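Long-range contacts in alpha-n-acetylglucosaminidase family protein (Clostridium perfringens, PDB 4A41), which binds galactose through a family 32 carbohydrate-binding module, one part of a larger enzyme that probably hydrolyses alpha-linked N-acetylglucosamine: residues N84-L89 against A155-F160; Y88-G93 against S126-K131. One frame throughout, in Å; residues are numbered along the deposited sequence.

Both contacts belong to one four-stranded antiparallel sheet of the galactose-binding module, with their centres about 8 Å apart. They share strand 80-89: contact 1 pairs it with the C-terminal strand 153-160 on one flank, contact 2 with the start of strand 128-137 on the other, and Tyr-88 and Leu-89 take part in both. Along the chain the shared strand comes first, then 126-131, then 155-160. Where the sheet ends, the two diverge in role. Contact 1 contributes Ala-155 and Glu-156 to the calcium site, while the 88-93 segment of contact 2 runs on to Arg-91, one of the residues that bind the galactose. One sheet thus connects metal and sugar sites.

Contact 1: residues N84-L89 against A155-F160. With CA (calcium ion), chain B.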
loop_
_atom_site.group_PDB
_atom_site.type_symbol
_atom_site.label_atom_id
_atom_site.label_comp_id
_atom_site.label_asym_id
_atom_site.label_seq_id
_atom_site.Cartn_x
_atom_site.Cartn_y
_atom_site.Cartn_z
ATOM N N ASN A 84 -11.208 -3.840 -9.435
ATOM C CA ASN A 84 -12.347 -3.088 -8.904
ATOM C C ASN A 84 -12.365 -2.929 -7.408
ATOM O O ASN A 84 -13.295 -2.349 -6.887
ATOM C CB ASN A 84 -13.643 -3.743 -9.374
ATOM C CG ASN A 84 -13.656 -5.190 -9.086
ATOM O OD1 ASN A 84 -13.525 -5.607 -7.929
ATOM N ND2 ASN A 84 -13.698 -6.002 -10.157
ATOM N N LYS A 85 -11.370 -3.484 -6.711
ATOM C CA LYS A 85 -11.336 -3.342 -5.253
ATOM C C LYS A 85 -9.884 -3.404 -4.767
ATOM O O LYS A 85 -9.027 -4.014 -5.415
ATOM C CB LYS A 85 -12.213 -4.432 -4.605
ATOM C CG LYS A 85 -12.271 -4.394 -3.067
ATOM C CD LYS A 85 -13.354 -5.343 -2.550
ATOM C CE LYS A 85 -12.907 -6.779 -2.473
ATOM N NZ LYS A 85 -13.843 -7.643 -1.645
ATOM N N PHE A 86 -9.634 -2.756 -3.639
ATOM C CA PHE A 86 -8.313 -2.707 -3.034
ATOM C C PHE A 86 -8.479 -2.721 -1.534
ATOM O O PHE A 86 -9.333 -2.003 -1.017
ATOM C CB PHE A 86 -7.592 -1.421 -3.476
ATOM C CG PHE A 86 -6.211 -1.256 -2.872
ATOM C CD1 PHE A 86 -5.082 -1.763 -3.524
ATOM C CD2 PHE A 86 -6.035 -0.524 -1.685
ATOM C CE1 PHE A 86 -3.822 -1.584 -3.006
ATOM C CE2 PHE A 86 -4.755 -0.347 -1.138
ATOM C CZ PHE A 86 -3.654 -0.880 -1.789
ATOM N N THR A 87 -7.696 -3.529 -0.817
ATOM C CA THR A 87 -7.809 -3.495 0.641
ATOM C C THR A 87 -6.468 -3.171 1.266
ATOM O O THR A 87 -5.416 -3.600 0.762
ATOM C CB THR A 87 -8.370 -4.813 1.235
ATOM O OG1 THR A 87 -7.484 -5.915 0.936
ATOM C CG2 THR A 87 -9.804 -5.093 0.679
ATOM N N TYR A 88 -6.535 -2.370 2.337
ATOM C CA TYR A 88 -5.376 -1.965 3.108
ATOM C C TYR A 88 -5.570 -2.484 4.520
ATOM O O TYR A 88 -6.524 -2.072 5.195
ATOM C CB TYR A 88 -5.281 -0.424 3.096
ATOM C CG TYR A 88 -4.409 0.185 4.171
ATOM C CD1 TYR A 88 -3.033 -0.008 4.173
ATOM C CD2 TYR A 88 -4.978 0.940 5.191
ATOM C CE1 TYR A 88 -2.225 0.569 5.169
ATOM C CE2 TYR A 88 -4.170 1.503 6.208
ATOM C CZ TYR A 88 -2.801 1.300 6.181
ATOM O OH TYR A 88 -1.974 1.851 7.144
ATOM N N LEU A 89 -4.680 -3.385 4.954
ATOM C CA LEU A 89 -4.677 -3.876 6.333
ATOM C C LEU A 89 -3.540 -3.204 7.087
ATOM O O LEU A 89 -2.358 -3.390 6.752
ATOM C CB LEU A 89 -4.535 -5.407 6.394
ATOM C CG LEU A 89 -4.531 -5.992 7.817
ATOM C CD1 LEU A 89 -5.937 -5.852 8.431
ATOM C CD2 LEU A 89 -4.089 -7.459 7.793
ATOM N N ALA A 155 0.407 -3.565 6.671
ATOM C CA ALA A 155 0.681 -4.984 6.944
ATOM C C ALA A 155 0.430 -5.821 5.710
ATOM O O ALA A 155 1.272 -6.633 5.343
ATOM C CB ALA A 155 -0.160 -5.498 8.116
ATOM N N GLU A 156 -0.723 -5.613 5.064
ATOM C CA GLU A 156 -1.088 -6.394 3.875
ATOM C C GLU A 156 -1.901 -5.543 2.934
ATOM O O GLU A 156 -2.867 -4.907 3.343
ATOM C CB GLU A 156 -1.909 -7.656 4.234
ATOM C CG GLU A 156 -1.113 -8.756 4.911
ATOM C CD GLU A 156 -0.081 -9.340 3.971
ATOM O OE1 GLU A 156 -0.460 -9.839 2.898
ATOM O OE2 GLU A 156 1.119 -9.362 4.305
ATOM N N LEU A 157 -1.558 -5.619 1.651
ATOM C CA LEU A 157 -2.323 -4.981 0.574
ATOM C C LEU A 157 -2.814 -6.043 -0.364
ATOM O O LEU A 157 -2.052 -6.924 -0.766
ATOM C CB LEU A 157 -1.392 -4.023 -0.199
ATOM C CG LEU A 157 -0.769 -2.915 0.650
ATOM C CD1 LEU A 157 0.201 -2.067 -0.215
ATOM C CD2 LEU A 157 -1.835 -2.013 1.319
ATOM N N ASN A 158 -4.083 -5.917 -0.764
ATOM C CA ASN A 158 -4.671 -6.841 -1.751
ATOM C C ASN A 158 -5.403 -6.090 -2.863
ATOM O O ASN A 158 -5.992 -5.028 -2.640
ATOM C CB ASN A 158 -5.541 -7.910 -1.072
ATOM C CG ASN A 158 -4.702 -8.974 -0.392
ATOM O OD1 ASN A 158 -4.221 -9.896 -1.054
ATOM N ND2 ASN A 158 -4.504 -8.838 0.913
ATOM N N VAL A 159 -5.383 -6.682 -4.051
ATOM C CA VAL A 159 -5.930 -6.039 -5.276
ATOM C C VAL A 159 -6.882 -7.085 -5.866
ATOM O O VAL A 159 -6.509 -8.255 -6.039
ATOM C CB VAL A 159 -4.847 -5.665 -6.308
ATOM C CG1 VAL A 159 -5.462 -4.923 -7.489
ATOM C CG2 VAL A 159 -3.778 -4.762 -5.661
ATOM N N PHE A 160 -8.118 -6.677 -6.150
ATOM C CA PHE A 160 -9.156 -7.631 -6.589
ATOM C C PHE A 160 -9.576 -7.408 -8.022
ATOM O O PHE A 160 -9.784 -6.272 -8.447
ATOM C CB PHE A 160 -10.389 -7.517 -5.700
ATOM C CG PHE A 160 -10.137 -7.889 -4.262
ATOM C CD1 PHE A 160 -9.349 -7.073 -3.433
ATOM C CD2 PHE A 160 -10.671 -9.050 -3.741
ATOM C CE1 PHE A 160 -9.085 -7.427 -2.111
ATOM C CE2 PHE A 160 -10.436 -9.403 -2.400
ATOM C CZ PHE A 160 -9.652 -8.588 -1.585
HETATM CA CA CA B . 2.837 -8.496 5.700
HETATM O O HOH W 1 -5.290 -6.395 2.601
#
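Phe-160 lies flat against the side chain of Lys-85 where two inner strands of the F5/8 type C beta-sandwich run antiparallel, 4.8 Å between their axes. From its root outward, Lys-85 sets CB against Phe-160 CB, brings CG near CD1 of the ring, and then bends at chi3 (82°). That bend carries CE over the middle of the Phe-160 ring, a CH-pi contact with CE 3.4 Å from the ring centroid. NZ stays above the same face in a cation-pi contact, 4.2 Å from that centroid. Thr-87 meets the ring too, with OG1 at its edge and CG2 touching CE1.

On the side of the sheet that carries Lys-85, Thr-87, Asn-158 and Phe-160, a water bridges the strands: it bonds to Thr-87 OG1, donates to Glu-156 O and accepts from Asn-158 ND2. The opposite side is largely apolar and looks into the sandwich, toward strands 71-77 and 139-144. Here Leu-157 CD2 meets Phe-86 CZ at 3.8 Å and the edge of Tyr-88 at CD1, while Val-159 CG2 comes to the edge of Phe-86.

Backbone bonds run the length of the pair until a classic beta bulge, where Ala-155 and Glu-156 both face Leu-89. Leu-89 O accepts from Ala-155 N at 2.8 Å and from Glu-156 N at 3.2 Å. The same two bulge residues bind the calcium ion, whose site Phe-49, Asp-52, Lys-54 and Thr-57 complete. Gln-27 NE2 bonds to Glu-156 OE1; calcium takes Glu-156 OE2 at 2.4 Å and Ala-155 O at 2.5 Å.

Contact 2: residues Y88-G93 against S126-K131; sequences YLPRSG and SLKTLK. With GAL (beta-D-galactopyranose), chain C.
Tyr-88 and Lys-128 form an antiparallel hydrogen-bonded pair, the beta bridge at which strand 80-89 meets the start of strand 128-137. Both backbone bonds are short and nearly straight: Tyr-88 N gives to Lys-128 O at 2.8 Å with 171° at the hydrogen, and Lys-128 N returns the bond to Tyr-88 O. Their side chains run alongside each other in the same direction, with Lys-128 CG 3.8 Å from CD2 at the edge of the tyrosine ring. Tyr-88 OH is satisfied outside the pair, hydrogen-bonded to Ser-153 O and Ile-99 N.

Lys-128 is bent at chi2 (-50°) and again at chi4, which folds its ammonium group back toward its own chain. There NZ donates to Ser-126 O at 2.9 Å and weakly to Ser-126 OG and Ser-124 O, with a long, weak ion pair to Asp-122 OD1. Ser-126 OG also bonds to Ser-124 OG. Ser-126 O, already taken by the lysine, has Pro-90 CD against it at 3.3 Å. Leu-127 CD1 packs on Leu-89 CB, the two leucines set roughly perpendicular.

From Pro-90 on, the chain is out of the sheet and heads for the sugar. Galactose O3 lies at the edge of the Arg-91 guanidinium, near its plane, and takes a bond from both NH1 and NH2, at 2.9 and 2.8 Å. NH1 also bonds to Asn-96 O, which would help fix the group's rotation, and Glu-44, His-60 and Asn-96 supply further bonds to the sugar.

The Tyr-88/Lys-128 bridge closes the galactose-side end of the 80-89/128-137 pairing: strand 153-160 flanks 80-89 across from it, and Leu-130 packs onto strand 102-107 of the second sheet.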
loop_
_atom_site.group_PDB
_atom_site.type_symbol
_atom_site.label_atom_id
_atom_site.label_comp_id
_atom_site.label_asym_id
_atom_site.label_seq_id
_atom_site.Cartn_x
_atom_site.Cartn_y
_atom_site.Cartn_z
ATOM N N TYR A 88 -6.535 -2.370 2.337
ATOM C CA TYR A 88 -5.376 -1.965 3.108
ATOM C C TYR A 88 -5.570 -2.484 4.520
ATOM O O TYR A 88 -6.524 -2.072 5.195
ATOM C CB TYR A 88 -5.281 -0.424 3.096
ATOM C CG TYR A 88 -4.409 0.185 4.171
ATOM C CD1 TYR A 88 -3.033 -0.008 4.173
ATOM C CD2 TYR A 88 -4.978 0.940 5.191
ATOM C CE1 TYR A 88 -2.225 0.569 5.169
ATOM C CE2 TYR A 88 -4.170 1.503 6.208
ATOM C CZ TYR A 88 -2.801 1.300 6.181
ATOM O OH TYR A 88 -1.974 1.851 7.144
ATOM N N LEU A 89 -4.680 -3.385 4.954
ATOM C CA LEU A 89 -4.677 -3.876 6.333
ATOM C C LEU A 89 -3.540 -3.204 7.087
ATOM O O LEU A 89 -2.358 -3.390 6.752
ATOM C CB LEU A 89 -4.535 -5.407 6.394
ATOM C CG LEU A 89 -4.531 -5.992 7.817
ATOM C CD1 LEU A 89 -5.937 -5.852 8.431
ATOM C CD2 LEU A 89 -4.089 -7.459 7.793
ATOM N N PRO A 90 -3.873 -2.376 8.097
ATOM C CA PRO A 90 -2.847 -1.746 8.911
ATOM C C PRO A 90 -2.108 -2.761 9.760
ATOM O O PRO A 90 -2.580 -3.898 9.974
ATOM C CB PRO A 90 -3.654 -0.862 9.879
ATOM C CG PRO A 90 -4.956 -0.580 9.141
ATOM C CD PRO A 90 -5.222 -1.869 8.412
ATOM N N ARG A 91 -0.949 -2.321 10.247
ATOM C CA ARG A 91 -0.221 -3.058 11.281
ATOM C C ARG A 91 -1.145 -3.369 12.482
ATOM O O ARG A 91 -2.144 -2.665 12.711
ATOM C CB ARG A 91 0.984 -2.232 11.723
ATOM C CG ARG A 91 0.621 -1.016 12.576
ATOM C CD ARG A 91 1.817 -0.125 12.854
ATOM N NE ARG A 91 2.889 -0.854 13.536
ATOM C CZ ARG A 91 4.138 -0.395 13.656
ATOM N NH1 ARG A 91 4.476 0.807 13.194
ATOM N NH2 ARG A 91 5.051 -1.123 14.308
ATOM N N SER A 92 -0.753 -4.391 13.240
ATOM C CA SER A 92 -1.525 -4.822 14.397
ATOM C C SER A 92 -0.829 -4.479 15.695
ATOM O O SER A 92 0.391 -4.582 15.812
ATOM C CB SER A 92 -1.791 -6.326 14.360
ATOM O OG SER A 92 -2.762 -6.674 15.336
ATOM N N GLY A 93 -1.625 -4.034 16.662
ATOM C CA GLY A 93 -1.115 -3.848 18.017
ATOM C C GLY A 93 -0.378 -2.560 18.303
ATOM O O GLY A 93 0.061 -2.347 19.434
ATOM N N SER A 126 -8.534 -1.422 11.723
ATOM C CA SER A 126 -9.511 -2.082 10.867
ATOM C C SER A 126 -9.041 -2.131 9.417
ATOM O O SER A 126 -8.407 -1.197 8.929
ATOM C CB SER A 126 -10.861 -1.360 10.943
ATOM O OG SER A 126 -10.755 -0.070 10.419
ATOM N N LEU A 127 -9.385 -3.224 8.749
ATOM C CA LEU A 127 -9.238 -3.330 7.294
ATOM C C LEU A 127 -9.952 -2.175 6.632
ATOM O O LEU A 127 -11.128 -1.866 6.966
ATOM C CB LEU A 127 -9.834 -4.646 6.780
ATOM C CG LEU A 127 -9.601 -4.968 5.305
ATOM C CD1 LEU A 127 -8.115 -5.316 5.061
ATOM C CD2 LEU A 127 -10.518 -6.099 4.845
ATOM N N LYS A 128 -9.260 -1.531 5.700
ATOM C CA LYS A 128 -9.840 -0.434 4.933
ATOM C C LYS A 128 -10.032 -0.926 3.503
ATOM O O LYS A 128 -9.080 -1.389 2.842
ATOM C CB LYS A 128 -8.952 0.827 4.945
ATOM C CG LYS A 128 -8.540 1.372 6.335
ATOM C CD LYS A 128 -9.769 1.516 7.281
ATOM C CE LYS A 128 -9.393 2.307 8.562
ATOM N NZ LYS A 128 -8.249 1.651 9.329
ATOM N N THR A 129 -11.264 -0.802 3.003
ATOM C CA THR A 129 -11.587 -1.308 1.672
ATOM C C THR A 129 -11.994 -0.188 0.726
ATOM O O THR A 129 -12.823 0.682 1.075
ATOM C CB THR A 129 -12.742 -2.334 1.778
ATOM O OG1 THR A 129 -12.329 -3.415 2.617
ATOM C CG2 THR A 129 -13.161 -2.869 0.416
ATOM N N LEU A 130 -11.415 -0.230 -0.466
ATOM C CA LEU A 130 -11.797 0.687 -1.564
ATOM C C LEU A 130 -12.456 -0.111 -2.652
ATOM O O LEU A 130 -11.978 -1.170 -3.040
ATOM C CB LEU A 130 -10.585 1.427 -2.133
ATOM C CG LEU A 130 -9.746 2.220 -1.116
ATOM C CD1 LEU A 130 -8.469 2.721 -1.747
ATOM C CD2 LEU A 130 -10.565 3.368 -0.533
ATOM N N LYS A 131 -13.586 0.401 -3.143
ATOM C CA LYS A 131 -14.286 -0.218 -4.283
ATOM C C LYS A 131 -14.479 0.865 -5.304
ATOM O O LYS A 131 -14.894 1.975 -4.967
ATOM C CB LYS A 131 -15.645 -0.754 -3.856
ATOM C CG LYS A 131 -15.510 -1.880 -2.864
ATOM C CD LYS A 131 -16.846 -2.180 -2.231
ATOM C CE LYS A 131 -16.743 -3.479 -1.453
ATOM N NZ LYS A 131 -18.102 -3.960 -1.042
HETATM C C1 GAL C . 8.467 2.431 16.751
HETATM C C2 GAL C . 7.562 1.492 15.976
HETATM C C3 GAL C . 8.157 1.325 14.572
HETATM C C4 GAL C . 8.357 2.692 13.930
HETATM C C5 GAL C . 9.224 3.563 14.845
HETATM C C6 GAL C . 9.456 4.954 14.257
HETATM O O1 GAL C . 7.875 2.646 18.002
HETATM O O2 GAL C . 7.420 0.238 16.641
HETATM O O3 GAL C . 7.284 0.482 13.831
HETATM O O4 GAL C . 7.071 3.313 13.728
HETATM O O5 GAL C . 8.529 3.673 16.072
HETATM O O6 GAL C . 10.381 5.707 15.041
#